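Local structure of 3-polyprenyl-4-hydroxybenzoate decarboxylase and related decarboxylases (Pelotomaculum thermopropionicum, 6H6X) at residues V102-I107 and T279-P284; P118-H123 and Y286-P291; L136-P141 and R168-F173; V319-L324 and I370-P375. The protein catalyses, as the UbiD-class enzyme HmfF, the prenylated-FMN-dependent interconversion of 2,5-furandicarboxylic acid and 2-furoic acid plus carbon dioxide. The protein carries 8 engineered substitutions. All coordinates share one frame; numbering follows the deposited sequence.

Interaction 1: V102-I107 and T279-P284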
# COMPACT_ATOMS: atom_id res chain seq x y z
N VAL B 102 5.17 -24.45 -34.59
CA VAL B 102 4.97 -25.46 -33.56
C VAL B 102 5.07 -26.92 -34.06
O VAL B 102 5.05 -27.87 -33.23
CB VAL B 102 3.64 -25.21 -32.80
CG1 VAL B 102 2.45 -25.73 -33.59
CG2 VAL B 102 3.65 -25.86 -31.40
N LYS B 103 5.13 -27.09 -35.39
CA LYS B 103 5.28 -28.41 -36.02
C LYS B 103 6.72 -28.81 -36.38
O LYS B 103 6.93 -29.92 -36.84
CB LYS B 103 4.41 -28.50 -37.27
CG LYS B 103 2.91 -28.38 -37.00
CD LYS B 103 2.36 -29.55 -36.19
CE LYS B 103 0.85 -29.59 -36.35
NZ LYS B 103 0.19 -30.69 -35.59
N GLU B 104 7.69 -27.91 -36.16
CA GLU B 104 9.08 -28.15 -36.47
C GLU B 104 9.62 -29.48 -35.91
O GLU B 104 10.24 -30.24 -36.64
CB GLU B 104 9.92 -26.95 -36.01
CG GLU B 104 9.73 -25.74 -36.92
CD GLU B 104 10.23 -24.41 -36.36
OE1 GLU B 104 10.85 -24.33 -35.28
OE2 GLU B 104 9.99 -23.40 -37.04
N CYS B 105 9.36 -29.77 -34.63
CA CYS B 105 9.69 -31.05 -34.00
C CYS B 105 8.42 -31.73 -33.49
O CYS B 105 7.58 -31.08 -32.88
CB CYS B 105 10.67 -30.85 -32.83
SG CYS B 105 12.07 -29.77 -33.20
N ILE B 106 8.29 -33.03 -33.71
CA ILE B 106 7.08 -33.79 -33.39
C ILE B 106 7.55 -35.09 -32.76
O ILE B 106 8.42 -35.77 -33.32
CB ILE B 106 6.26 -34.07 -34.67
CG1 ILE B 106 5.80 -32.75 -35.32
CG2 ILE B 106 5.09 -35.00 -34.39
CD1 ILE B 106 5.11 -32.90 -36.68
N ILE B 107 7.00 -35.44 -31.61
CA ILE B 107 7.38 -36.63 -30.87
C ILE B 107 6.12 -37.39 -30.58
O ILE B 107 5.17 -36.85 -29.99
CB ILE B 107 8.14 -36.27 -29.56
CG1 ILE B 107 9.41 -35.46 -29.86
CG2 ILE B 107 8.58 -37.52 -28.78
CD1 ILE B 107 9.21 -33.96 -29.84
N THR B 279 4.58 -31.59 -29.64
CA THR B 279 5.25 -30.90 -30.76
C THR B 279 5.74 -29.58 -30.27
O THR B 279 5.16 -28.96 -29.37
CB THR B 279 4.32 -30.70 -32.02
OG1 THR B 279 3.40 -29.62 -31.81
CG2 THR B 279 3.49 -31.95 -32.31
N HIS B 280 6.81 -29.11 -30.87
CA HIS B 280 7.38 -27.87 -30.46
C HIS B 280 8.17 -27.22 -31.52
O HIS B 280 8.58 -27.86 -32.48
CB HIS B 280 8.19 -28.02 -29.14
CG HIS B 280 9.37 -28.93 -29.22
ND1 HIS B 280 10.61 -28.52 -29.69
CD2 HIS B 280 9.52 -30.22 -28.85
CE1 HIS B 280 11.45 -29.54 -29.62
NE2 HIS B 280 10.81 -30.59 -29.12
N ARG B 281 8.37 -25.92 -31.37
CA ARG B 281 9.38 -25.23 -32.11
C ARG B 281 10.78 -25.82 -31.85
O ARG B 281 11.11 -26.37 -30.74
CB ARG B 281 9.48 -23.77 -31.70
CG ARG B 281 8.36 -22.90 -32.18
CD ARG B 281 8.61 -21.52 -31.71
NE ARG B 281 7.52 -20.64 -32.04
CZ ARG B 281 7.57 -19.59 -32.88
NH1 ARG B 281 8.67 -19.24 -33.53
NH2 ARG B 281 6.46 -18.87 -33.09
N ARG B 282 11.60 -25.66 -32.88
CA ARG B 282 13.01 -25.87 -32.78
C ARG B 282 13.50 -24.89 -31.73
O ARG B 282 13.27 -23.67 -31.84
CB ARG B 282 13.69 -25.58 -34.14
CG ARG B 282 15.20 -25.85 -34.21
CD ARG B 282 15.70 -25.91 -35.66
NE ARG B 282 15.03 -26.99 -36.41
CZ ARG B 282 14.04 -26.85 -37.31
NH1 ARG B 282 13.54 -25.65 -37.66
NH2 ARG B 282 13.54 -27.95 -37.88
N GLN B 283 14.15 -25.44 -30.70
CA GLN B 283 14.71 -24.65 -29.60
C GLN B 283 13.61 -23.80 -28.93
O GLN B 283 13.62 -22.56 -28.98
CB GLN B 283 15.93 -23.82 -30.08
CG GLN B 283 17.12 -24.70 -30.52
CD GLN B 283 18.47 -23.99 -30.45
OE1 GLN B 283 18.55 -22.74 -30.51
NE2 GLN B 283 19.55 -24.77 -30.32
N PRO B 284 12.63 -24.49 -28.32
CA PRO B 284 11.49 -23.78 -27.71
C PRO B 284 11.83 -23.00 -26.43
O PRO B 284 12.83 -23.29 -25.76
CB PRO B 284 10.54 -24.91 -27.37
CG PRO B 284 11.40 -26.07 -27.10
CD PRO B 284 12.63 -25.92 -27.97
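Cys105 packs against one face of the His280 imidazole: its CB stands 3.8 Å from the ring centroid in a CH-pi contact, while SG approaches obliquely near CE1. The His280 CG is tucked between its own backbone N and carbonyl carbon (chi1 62°), and the end of the side chain comes back toward the neighbouring strand. Ile107 CD1 reaches the other part of the ring at a slant, 3.8 Å from His280 NE2. Thr279 works on the opposite face of the sheet. Its OG1 donates to Val102 O at 2.8 Å, approaching from above the carbonyl plane, and its CG2 runs beside Ile106 CG1 at 3.9 Å, the two side chains pointing the same way. Glu104 stretches out fully beyond CG, and its OE1 accepts the backbone N-H of Arg282 at 2.8 Å through the anti lone pair. The Arg282 guanidinium has Glu104 CB over one face; its link to the carboxylate is long, NH1 to OE1 3.8 Å, and rests on charge alone, since no N-H points at the oxygen. Between the backbones, Cys105 and His280 exchange two hydrogen bonds, N to O each way. This is an antiparallel hydrogen-bonded pair followed by a non-hydrogen-bonded one, Ile106 with Thr279, and it ties the short strand 105-107 to the end of strand 264-280 in the antiparallel sheet of the Rift-related, FMN-binding domain.

Interaction 2: P118-H123 and Y286-P291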
# COMPACT_ATOMS: atom_id res chain seq x y z
N PRO B 118 11.74 -28.22 -18.95
CA PRO B 118 12.15 -27.74 -17.64
C PRO B 118 10.93 -27.30 -16.80
O PRO B 118 10.79 -26.15 -16.50
CB PRO B 118 13.04 -26.56 -17.98
CG PRO B 118 12.42 -26.00 -19.23
CD PRO B 118 11.98 -27.21 -20.00
N ILE B 119 10.09 -28.23 -16.41
CA ILE B 119 8.88 -27.92 -15.73
C ILE B 119 9.25 -27.68 -14.28
O ILE B 119 9.68 -28.61 -13.62
CB ILE B 119 7.85 -29.04 -15.87
CG1 ILE B 119 7.54 -29.26 -17.34
CG2 ILE B 119 6.58 -28.74 -15.08
CD1 ILE B 119 6.80 -30.52 -17.63
N PRO B 120 9.02 -26.45 -13.76
CA PRO B 120 9.44 -26.11 -12.41
C PRO B 120 8.63 -26.72 -11.30
O PRO B 120 7.49 -27.13 -11.51
CB PRO B 120 9.25 -24.58 -12.35
CG PRO B 120 9.04 -24.13 -13.77
CD PRO B 120 8.36 -25.30 -14.40
N THR B 121 9.24 -26.75 -10.13
CA THR B 121 8.53 -27.00 -8.86
C THR B 121 8.50 -25.64 -8.16
O THR B 121 9.53 -24.97 -8.01
CB THR B 121 9.28 -28.08 -8.06
OG1 THR B 121 9.46 -29.22 -8.92
CG2 THR B 121 8.50 -28.53 -6.89
N HIS B 122 7.30 -25.16 -7.82
CA HIS B 122 7.16 -23.74 -7.51
C HIS B 122 7.29 -23.40 -5.99
O HIS B 122 8.15 -22.60 -5.60
CB HIS B 122 5.85 -23.21 -8.09
CG HIS B 122 5.83 -23.20 -9.58
ND1 HIS B 122 5.39 -24.27 -10.33
CD2 HIS B 122 6.24 -22.26 -10.46
CE1 HIS B 122 5.52 -23.98 -11.62
NE2 HIS B 122 6.04 -22.77 -11.72
N HIS B 123 6.42 -23.97 -5.18
CA HIS B 123 6.35 -23.70 -3.74
C HIS B 123 6.64 -24.96 -2.92
O HIS B 123 6.45 -26.06 -3.40
CB HIS B 123 4.96 -23.15 -3.41
CG HIS B 123 4.72 -21.77 -3.97
ND1 HIS B 123 4.04 -21.57 -5.15
CD2 HIS B 123 5.13 -20.54 -3.55
CE1 HIS B 123 3.96 -20.27 -5.39
NE2 HIS B 123 4.64 -19.62 -4.45
N TYR B 286 10.13 -22.36 -22.74
CA TYR B 286 9.11 -22.83 -21.84
C TYR B 286 8.63 -21.64 -20.96
O TYR B 286 9.45 -20.95 -20.37
CB TYR B 286 9.62 -23.98 -21.01
CG TYR B 286 8.55 -24.55 -20.08
CD1 TYR B 286 8.29 -23.97 -18.84
CD2 TYR B 286 7.77 -25.64 -20.45
CE1 TYR B 286 7.29 -24.46 -18.01
CE2 TYR B 286 6.78 -26.13 -19.61
CZ TYR B 286 6.56 -25.51 -18.40
OH TYR B 286 5.58 -26.00 -17.56
N HIS B 287 7.31 -21.44 -20.86
CA HIS B 287 6.73 -20.34 -20.05
C HIS B 287 6.10 -20.94 -18.79
O HIS B 287 5.36 -21.93 -18.84
CB HIS B 287 5.70 -19.61 -20.87
CG HIS B 287 4.93 -18.58 -20.13
ND1 HIS B 287 3.63 -18.30 -20.41
CD2 HIS B 287 5.29 -17.75 -19.13
CE1 HIS B 287 3.22 -17.30 -19.66
NE2 HIS B 287 4.21 -16.95 -18.87
N THR B 288 6.47 -20.40 -17.63
CA THR B 288 5.77 -20.77 -16.42
C THR B 288 5.13 -19.55 -15.77
O THR B 288 5.63 -18.43 -15.93
CB THR B 288 6.68 -21.51 -15.44
OG1 THR B 288 5.84 -22.17 -14.49
CG2 THR B 288 7.69 -20.57 -14.74
N ILE B 289 4.00 -19.77 -15.10
CA ILE B 289 3.36 -18.70 -14.33
C ILE B 289 3.55 -19.10 -12.88
O ILE B 289 3.17 -20.20 -12.49
CB ILE B 289 1.88 -18.57 -14.69
CG1 ILE B 289 1.72 -17.89 -16.07
CG2 ILE B 289 1.13 -17.77 -13.66
CD1 ILE B 289 0.32 -18.12 -16.68
N ILE B 290 4.16 -18.23 -12.11
CA ILE B 290 4.36 -18.51 -10.69
C ILE B 290 3.05 -18.21 -9.98
O ILE B 290 2.51 -17.11 -10.14
CB ILE B 290 5.46 -17.62 -10.13
CG1 ILE B 290 6.80 -18.03 -10.78
CG2 ILE B 290 5.58 -17.82 -8.63
CD1 ILE B 290 7.84 -16.93 -10.60
N PRO B 291 2.50 -19.18 -9.24
CA PRO B 291 1.19 -18.89 -8.64
C PRO B 291 1.24 -17.75 -7.63
O PRO B 291 2.24 -17.55 -6.93
CB PRO B 291 0.86 -20.19 -7.94
CG PRO B 291 1.46 -21.21 -8.85
CD PRO B 291 2.81 -20.63 -9.13
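Tyr286 leans across to Pro118, Ile119 and Pro120, and its side chain can be followed outward. Tyr286 CB rests on Pro118 CG at 3.9 Å. CG stands anti to the backbone N (chi1 -177°), and beyond it the ring has Pro118 O over one face. On the Tyr286 ring, CE1 meets Pro120 CD at 3.9 Å, CE2 meets Ile119 CG1 at 3.9 Å, and OH ends against both Ile119 branches, CG1 and CG2. An alanine here would probably leave Ile119 and the Pro120 CD without their packing partner and open a gap between the two segments. Further along, His122 and Thr288 reach toward each other tip to tip, NE2 to OG1 2.8 Å, in a hydrogen bond in which either could donate. Thr288 OG1 is gripped a second time by Thr132 OG1, so this buried hydroxyl has two polar partners. Pro120 CB lies over one face of the His122 ring, and Pro291 CD comes in at a slant, 4.0 Å from His122 CG. At the end of the contact His123 turns the edge of its ring, CE1, to Pro291 O at 3.6 Å, and it also packs on Ile433 of the second subunit. Taken from first to last CA, segments 118-123 and 286-291 run almost parallel, 8° apart. Ile289 is turned away from residues 118-123, and its side chain touches the prenylated FMN: the arrangement is a buried layer next to the cofactor pocket, to which it contributes Ile289.

Interaction 3: L136-P141 and R168-F173. With MN (manganese (II) ion), chain H; 4LU (1-deoxy-5-O-phosphono-1-(3,3,4,5-tetramethyl-9,11-dioxo-2,3,8,9,10,11-hexahydro-7H-quinolino[1,8-fg]pteridin-12-ium-7-y l)-D-ribitol), chain I.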
# COMPACT_ATOMS: atom_id res chain seq x y z
N LEU B 136 -5.65 -25.02 -22.34
CA LEU B 136 -6.21 -26.33 -22.60
C LEU B 136 -7.39 -26.13 -23.56
O LEU B 136 -8.37 -25.51 -23.20
CB LEU B 136 -6.71 -26.96 -21.31
CG LEU B 136 -7.08 -28.45 -21.40
CD1 LEU B 136 -6.93 -29.09 -20.03
CD2 LEU B 136 -8.47 -28.67 -21.96
N ILE B 137 -7.25 -26.64 -24.79
CA ILE B 137 -8.26 -26.52 -25.82
C ILE B 137 -8.99 -27.86 -25.92
O ILE B 137 -8.37 -28.90 -26.03
CB ILE B 137 -7.59 -26.14 -27.15
CG1 ILE B 137 -6.87 -24.84 -27.01
CG2 ILE B 137 -8.61 -26.02 -28.28
CD1 ILE B 137 -5.67 -24.72 -27.92
N ALA B 138 -10.31 -27.82 -25.86
CA ALA B 138 -11.14 -29.02 -26.04
C ALA B 138 -12.48 -28.71 -26.74
O ALA B 138 -12.91 -27.54 -26.84
CB ALA B 138 -11.38 -29.66 -24.70
N ARG B 139 -13.11 -29.76 -27.26
CA ARG B 139 -14.44 -29.64 -27.87
C ARG B 139 -15.50 -30.44 -27.12
O ARG B 139 -15.22 -31.51 -26.60
CB ARG B 139 -14.41 -30.03 -29.34
CG ARG B 139 -13.79 -28.97 -30.24
CD ARG B 139 -13.91 -29.29 -31.73
NE ARG B 139 -13.32 -28.22 -32.55
CZ ARG B 139 -13.95 -27.11 -32.96
NH1 ARG B 139 -15.23 -26.90 -32.69
NH2 ARG B 139 -13.31 -26.19 -33.67
N ASP B 140 -16.72 -29.92 -27.11
CA ASP B 140 -17.87 -30.60 -26.51
C ASP B 140 -18.13 -31.85 -27.37
O ASP B 140 -18.31 -31.76 -28.60
CB ASP B 140 -19.08 -29.64 -26.48
CG ASP B 140 -20.26 -30.18 -25.67
OD1 ASP B 140 -20.71 -31.29 -25.96
OD2 ASP B 140 -20.78 -29.46 -24.77
N PRO B 141 -18.07 -33.03 -26.75
CA PRO B 141 -18.22 -34.24 -27.56
C PRO B 141 -19.63 -34.44 -28.20
O PRO B 141 -19.73 -35.21 -29.15
CB PRO B 141 -17.86 -35.35 -26.56
CG PRO B 141 -18.23 -34.80 -25.23
CD PRO B 141 -18.00 -33.31 -25.31
N ARG B 168 -16.85 -25.98 -14.32
CA ARG B 168 -17.05 -24.90 -15.31
C ARG B 168 -17.18 -25.62 -16.69
O ARG B 168 -17.67 -26.74 -16.74
CB ARG B 168 -15.88 -23.88 -15.27
CG ARG B 168 -15.70 -23.02 -14.01
CD ARG B 168 -16.64 -21.81 -13.94
NE ARG B 168 -16.73 -21.05 -15.20
CZ ARG B 168 -17.85 -20.53 -15.74
NH1 ARG B 168 -19.04 -20.64 -15.16
NH2 ARG B 168 -17.77 -19.87 -16.90
N HIS B 169 -16.70 -25.04 -17.79
CA HIS B 169 -16.97 -25.62 -19.11
C HIS B 169 -16.24 -26.93 -19.42
O HIS B 169 -16.85 -27.85 -19.94
CB HIS B 169 -16.75 -24.59 -20.22
CG HIS B 169 -17.64 -23.39 -20.07
ND1 HIS B 169 -17.35 -22.18 -20.65
CD2 HIS B 169 -18.79 -23.22 -19.38
CE1 HIS B 169 -18.29 -21.31 -20.33
NE2 HIS B 169 -19.19 -21.91 -19.57
N LEU B 170 -14.96 -27.04 -19.12
CA LEU B 170 -14.25 -28.26 -19.40
C LEU B 170 -14.87 -29.44 -18.64
O LEU B 170 -14.97 -30.54 -19.15
CB LEU B 170 -12.80 -28.11 -19.00
CG LEU B 170 -11.95 -29.35 -19.29
CD1 LEU B 170 -11.99 -29.69 -20.78
CD2 LEU B 170 -10.53 -29.13 -18.80
N TRP B 171 -15.26 -29.21 -17.39
CA TRP B 171 -15.97 -30.22 -16.59
C TRP B 171 -17.26 -30.71 -17.27
O TRP B 171 -17.53 -31.91 -17.32
CB TRP B 171 -16.29 -29.63 -15.22
CG TRP B 171 -16.95 -30.59 -14.30
CD1 TRP B 171 -18.25 -30.56 -13.89
CD2 TRP B 171 -16.34 -31.72 -13.66
NE1 TRP B 171 -18.49 -31.61 -13.04
CE2 TRP B 171 -17.34 -32.33 -12.87
CE3 TRP B 171 -15.04 -32.26 -13.67
CZ2 TRP B 171 -17.09 -33.48 -12.07
CZ3 TRP B 171 -14.79 -33.42 -12.88
CH2 TRP B 171 -15.82 -34.01 -12.09
N HIS B 172 -18.04 -29.77 -17.78
CA HIS B 172 -19.23 -30.09 -18.54
C HIS B 172 -18.88 -31.00 -19.71
O HIS B 172 -19.51 -32.04 -19.88
CB HIS B 172 -19.93 -28.83 -19.02
CG HIS B 172 -21.34 -29.08 -19.48
ND1 HIS B 172 -21.72 -28.97 -20.81
CD2 HIS B 172 -22.44 -29.46 -18.80
CE1 HIS B 172 -23.01 -29.25 -20.92
NE2 HIS B 172 -23.46 -29.58 -19.72
N PHE B 173 -17.84 -30.65 -20.48
CA PHE B 173 -17.41 -31.49 -21.60
C PHE B 173 -16.96 -32.86 -21.15
O PHE B 173 -17.27 -33.84 -21.81
CB PHE B 173 -16.22 -30.90 -22.35
CG PHE B 173 -16.50 -29.65 -23.13
CD1 PHE B 173 -17.71 -28.97 -23.05
CD2 PHE B 173 -15.49 -29.12 -23.90
CE1 PHE B 173 -17.92 -27.80 -23.75
CE2 PHE B 173 -15.68 -27.96 -24.62
CZ PHE B 173 -16.90 -27.29 -24.55
MN MN H . -15.56 -21.14 -21.84
C9 4LU I . -6.23 -19.79 -14.30
C8 4LU I . -4.91 -19.27 -14.41
C7 4LU I . -3.80 -19.88 -13.82
C10 4LU I . -8.04 -22.81 -12.96
C6 4LU I . -4.07 -21.01 -12.83
N3 4LU I . -8.33 -25.55 -12.54
C2 4LU I . -9.39 -24.81 -12.99
C13 4LU I . -1.57 -21.37 -11.81
C5 4LU I . -2.98 -21.84 -12.10
C1 4LU I . -4.80 -23.14 -11.06
O2 4LU I . -10.50 -25.38 -13.22
N1 4LU I . -9.24 -23.47 -13.20
C4 4LU I . -7.10 -25.00 -12.27
O4 4LU I . -6.15 -25.72 -11.87
C4A 4LU I . -6.91 -23.52 -12.48
N5 4LU I . -5.66 -22.87 -12.26
C3 4LU I . -3.48 -22.97 -11.26
C12 4LU I . -2.58 -22.80 -13.26
C5A 4LU I . -5.40 -21.62 -12.88
C7M 4LU I . -2.41 -19.28 -13.96
C8M 4LU I . -4.79 -18.04 -15.27
C9A 4LU I . -6.55 -20.93 -13.53
N10 4LU I . -7.88 -21.42 -13.22
C1' 4LU I . -9.08 -20.71 -13.66
C2' 4LU I . -9.63 -21.02 -15.07
O2' 4LU I . -8.61 -21.10 -16.08
C3' 4LU I . -10.57 -19.90 -15.46
O3' 4LU I . -11.50 -19.66 -14.40
C4' 4LU I . -11.27 -20.17 -16.79
O4' 4LU I . -11.82 -18.98 -17.44
C5' 4LU I . -12.41 -21.18 -16.73
O5' 4LU I . -12.83 -21.18 -18.12
P 4LU I . -14.28 -21.74 -18.61
O2P 4LU I . -14.24 -21.78 -20.15
O3P 4LU I . -14.38 -23.18 -18.04
O1P 4LU I . -15.28 -20.71 -18.07
O HOH W 1 -15.87 -19.24 -20.42
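Ala138 faces Leu170 and Asp140 faces Phe173 where strand 136-139 and helix 169-173 pass at 41°, their axes 9.1 Å apart at closest approach. Leu136 and Leu170 cross at about a right angle, Leu136 CD1 to Leu170 CD2 3.8 Å, and Ala138 CB adds to this apolar patch. Phe173 then lies under the chain as it leaves the strand: Asp140 N sits above one face, 3.3 Å from Phe173 CE2, and Asp140 CB makes a CH-pi contact with the same ring, while Ala138 O comes in at the edge. The helix start is a phosphate-binding site of the UbiD cofactor pocket. His169 N, in the first turn, donates to the phosphate oxygen O3P of the prenylated FMN at 3.0 Å; Arg168, at the N-cap position, gives the cofactor's O1P its NH2 at 2.9 Å, with a weak bond from NE. His169 ND1 binds manganese at 2.4 Å beside the phosphate's O2P and a water, and Asn147 and Glu210 complete the site. An alanine in place of Phe173 would probably open a gap between helix and strand end, leaving Asp140 CB without the ring it packs on. The Asp140 carboxylate is held from elsewhere, OD2 by a salt bridge to Lys176 and OD1 by the N-H groups of Asp142 and Ser143.

Interaction 4: V319-L324 and I370-P375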
# COMPACT_ATOMS: atom_id res chain seq x y z
N VAL B 319 -20.79 5.18 -12.99
CA VAL B 319 -19.50 4.49 -12.74
C VAL B 319 -18.39 4.96 -13.66
O VAL B 319 -18.56 4.98 -14.84
CB VAL B 319 -19.67 2.96 -12.84
CG1 VAL B 319 -19.86 2.53 -14.30
CG2 VAL B 319 -18.50 2.23 -12.21
N LYS B 320 -17.25 5.38 -13.12
CA LYS B 320 -16.08 5.73 -13.92
C LYS B 320 -15.11 4.51 -14.06
O LYS B 320 -14.57 4.28 -15.15
CB LYS B 320 -15.34 6.89 -13.28
N ASN B 321 -14.84 3.78 -12.97
CA ASN B 321 -13.87 2.67 -13.03
C ASN B 321 -14.09 1.63 -11.94
O ASN B 321 -14.83 1.86 -10.96
CB ASN B 321 -12.45 3.22 -12.95
CG ASN B 321 -11.46 2.46 -13.88
OD1 ASN B 321 -11.69 1.31 -14.39
ND2 ASN B 321 -10.35 3.13 -14.12
N VAL B 322 -13.46 0.47 -12.12
CA VAL B 322 -13.47 -0.62 -11.15
C VAL B 322 -12.07 -1.21 -11.08
O VAL B 322 -11.30 -1.12 -12.04
CB VAL B 322 -14.50 -1.68 -11.53
CG1 VAL B 322 -15.88 -1.04 -11.73
CG2 VAL B 322 -14.11 -2.43 -12.79
N HIS B 323 -11.72 -1.72 -9.90
CA HIS B 323 -10.45 -2.39 -9.65
C HIS B 323 -10.68 -3.55 -8.64
O HIS B 323 -11.23 -3.36 -7.54
CB HIS B 323 -9.48 -1.39 -9.07
CG HIS B 323 -8.13 -1.94 -8.78
ND1 HIS B 323 -7.37 -1.52 -7.71
CD2 HIS B 323 -7.37 -2.84 -9.44
CE1 HIS B 323 -6.20 -2.14 -7.72
NE2 HIS B 323 -6.17 -2.94 -8.78
N LEU B 324 -10.27 -4.74 -9.03
CA LEU B 324 -10.09 -5.85 -8.11
C LEU B 324 -8.67 -5.83 -7.59
O LEU B 324 -7.74 -6.06 -8.34
CB LEU B 324 -10.41 -7.17 -8.80
CG LEU B 324 -11.86 -7.30 -9.22
CD1 LEU B 324 -12.08 -8.48 -10.15
CD2 LEU B 324 -12.76 -7.43 -7.99
N ILE B 370 -10.79 9.94 -6.65
CA ILE B 370 -9.88 9.08 -5.88
C ILE B 370 -9.25 8.15 -6.90
O ILE B 370 -9.91 7.59 -7.78
CB ILE B 370 -10.61 8.29 -4.77
CG1 ILE B 370 -11.21 9.24 -3.72
CG2 ILE B 370 -9.68 7.27 -4.12
CD1 ILE B 370 -10.20 10.10 -2.96
N ASN B 371 -7.95 8.01 -6.84
CA ASN B 371 -7.29 7.00 -7.68
C ASN B 371 -7.44 5.63 -6.96
O ASN B 371 -6.76 5.33 -5.94
CB ASN B 371 -5.83 7.40 -7.90
CG ASN B 371 -5.04 6.36 -8.64
OD1 ASN B 371 -5.57 5.39 -9.20
ND2 ASN B 371 -3.73 6.52 -8.60
N ILE B 372 -8.31 4.81 -7.50
CA ILE B 372 -8.64 3.54 -6.95
C ILE B 372 -7.56 2.49 -7.08
O ILE B 372 -7.66 1.45 -6.39
CB ILE B 372 -9.93 2.97 -7.54
CG1 ILE B 372 -9.79 2.67 -9.01
CG2 ILE B 372 -11.09 3.92 -7.29
CD1 ILE B 372 -10.88 1.83 -9.56
N PHE B 373 -6.56 2.76 -7.92
CA PHE B 373 -5.40 1.87 -8.07
C PHE B 373 -4.32 2.16 -7.06
O PHE B 373 -3.31 1.46 -7.06
CB PHE B 373 -4.82 1.93 -9.49
CG PHE B 373 -5.83 1.59 -10.53
CD1 PHE B 373 -6.20 0.28 -10.69
CD2 PHE B 373 -6.49 2.58 -11.24
CE1 PHE B 373 -7.19 -0.06 -11.59
CE2 PHE B 373 -7.49 2.24 -12.12
CZ PHE B 373 -7.83 0.92 -12.31
N ASP B 374 -4.52 3.18 -6.22
CA ASP B 374 -3.60 3.56 -5.16
C ASP B 374 -4.25 3.21 -3.82
O ASP B 374 -5.15 3.96 -3.35
CB ASP B 374 -3.34 5.06 -5.24
CG ASP B 374 -2.34 5.54 -4.22
OD1 ASP B 374 -2.07 4.81 -3.22
OD2 ASP B 374 -1.84 6.67 -4.44
N PRO B 375 -3.78 2.11 -3.17
CA PRO B 375 -4.45 1.67 -1.91
C PRO B 375 -4.41 2.73 -0.81
O PRO B 375 -5.31 2.79 -0.03
CB PRO B 375 -3.70 0.36 -1.49
CG PRO B 375 -2.62 0.15 -2.52
CD PRO B 375 -2.65 1.24 -3.57
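Phe373 presents its ring edge to the face of His323, with CD1 3.4 Å above the imidazole plane and over its centre; the two planes stand at 53°, an edge-to-face pair. Near the imidazole's edge, tilted 24° from its plane, Ile372 O accepts a bent hydrogen bond from His323 ND1, 3.3 Å long, from above the carbonyl plane. The phenyl ring has its neighbour Ile372 CG1 over one face, and at its rim, in plane, Asn321 ND2, 3.6 Å from Phe373 CE2. Ile372 CG1 is set between the backbone N and the carbonyl carbon (chi1 65°), and Ile372 CD1 packs 3.5 Å from His323 CB. The loop carrying Ile372 and Phe373 is a type I turn from Asn371 to Asp374, and Asn371 OD1 accepts Phe373 N in an Asx turn. Asp374 is the N-cap of helix 375-385, its OD1 making a weak bond to Glu376 N. Strand 319-324, outermost in its mixed sheet within this chain, pairs with 333-338 through a classic bulge, Lys320 and Asn321 both facing Ser337. Ile372 reaches Val335 and Ser337 on that next strand; Val322, turned away from the loop, packs on Leu308 of helix 294-315 and Leu79 of helix 75-87.

How the interactions relate
Interactions 1, 2 and 3 belong to the Rift-related domain, whereas interaction 4 lies in the C-terminal domain, across the centre of the chain. Strand 264-280 of interaction 1 leads on to 286-287 of interaction 2, and interactions 1 and 3 reach the same antiparallel sheet. Interaction 1 is partly buried and relies on backbone pairing, with a carboxylate and a guanidinium at its exposed side. Interaction 2 is wholly buried, mostly proline and aromatic packing around one histidine-threonine bond. Interaction 3 is buried, with van der Waals and CH-pi contact across its two segments; its polar chemistry goes to phosphate and manganese. Interaction 4, also buried, joins an edge strand to a turn by an edge-to-face ring pair and one side-chain-to-backbone hydrogen bond.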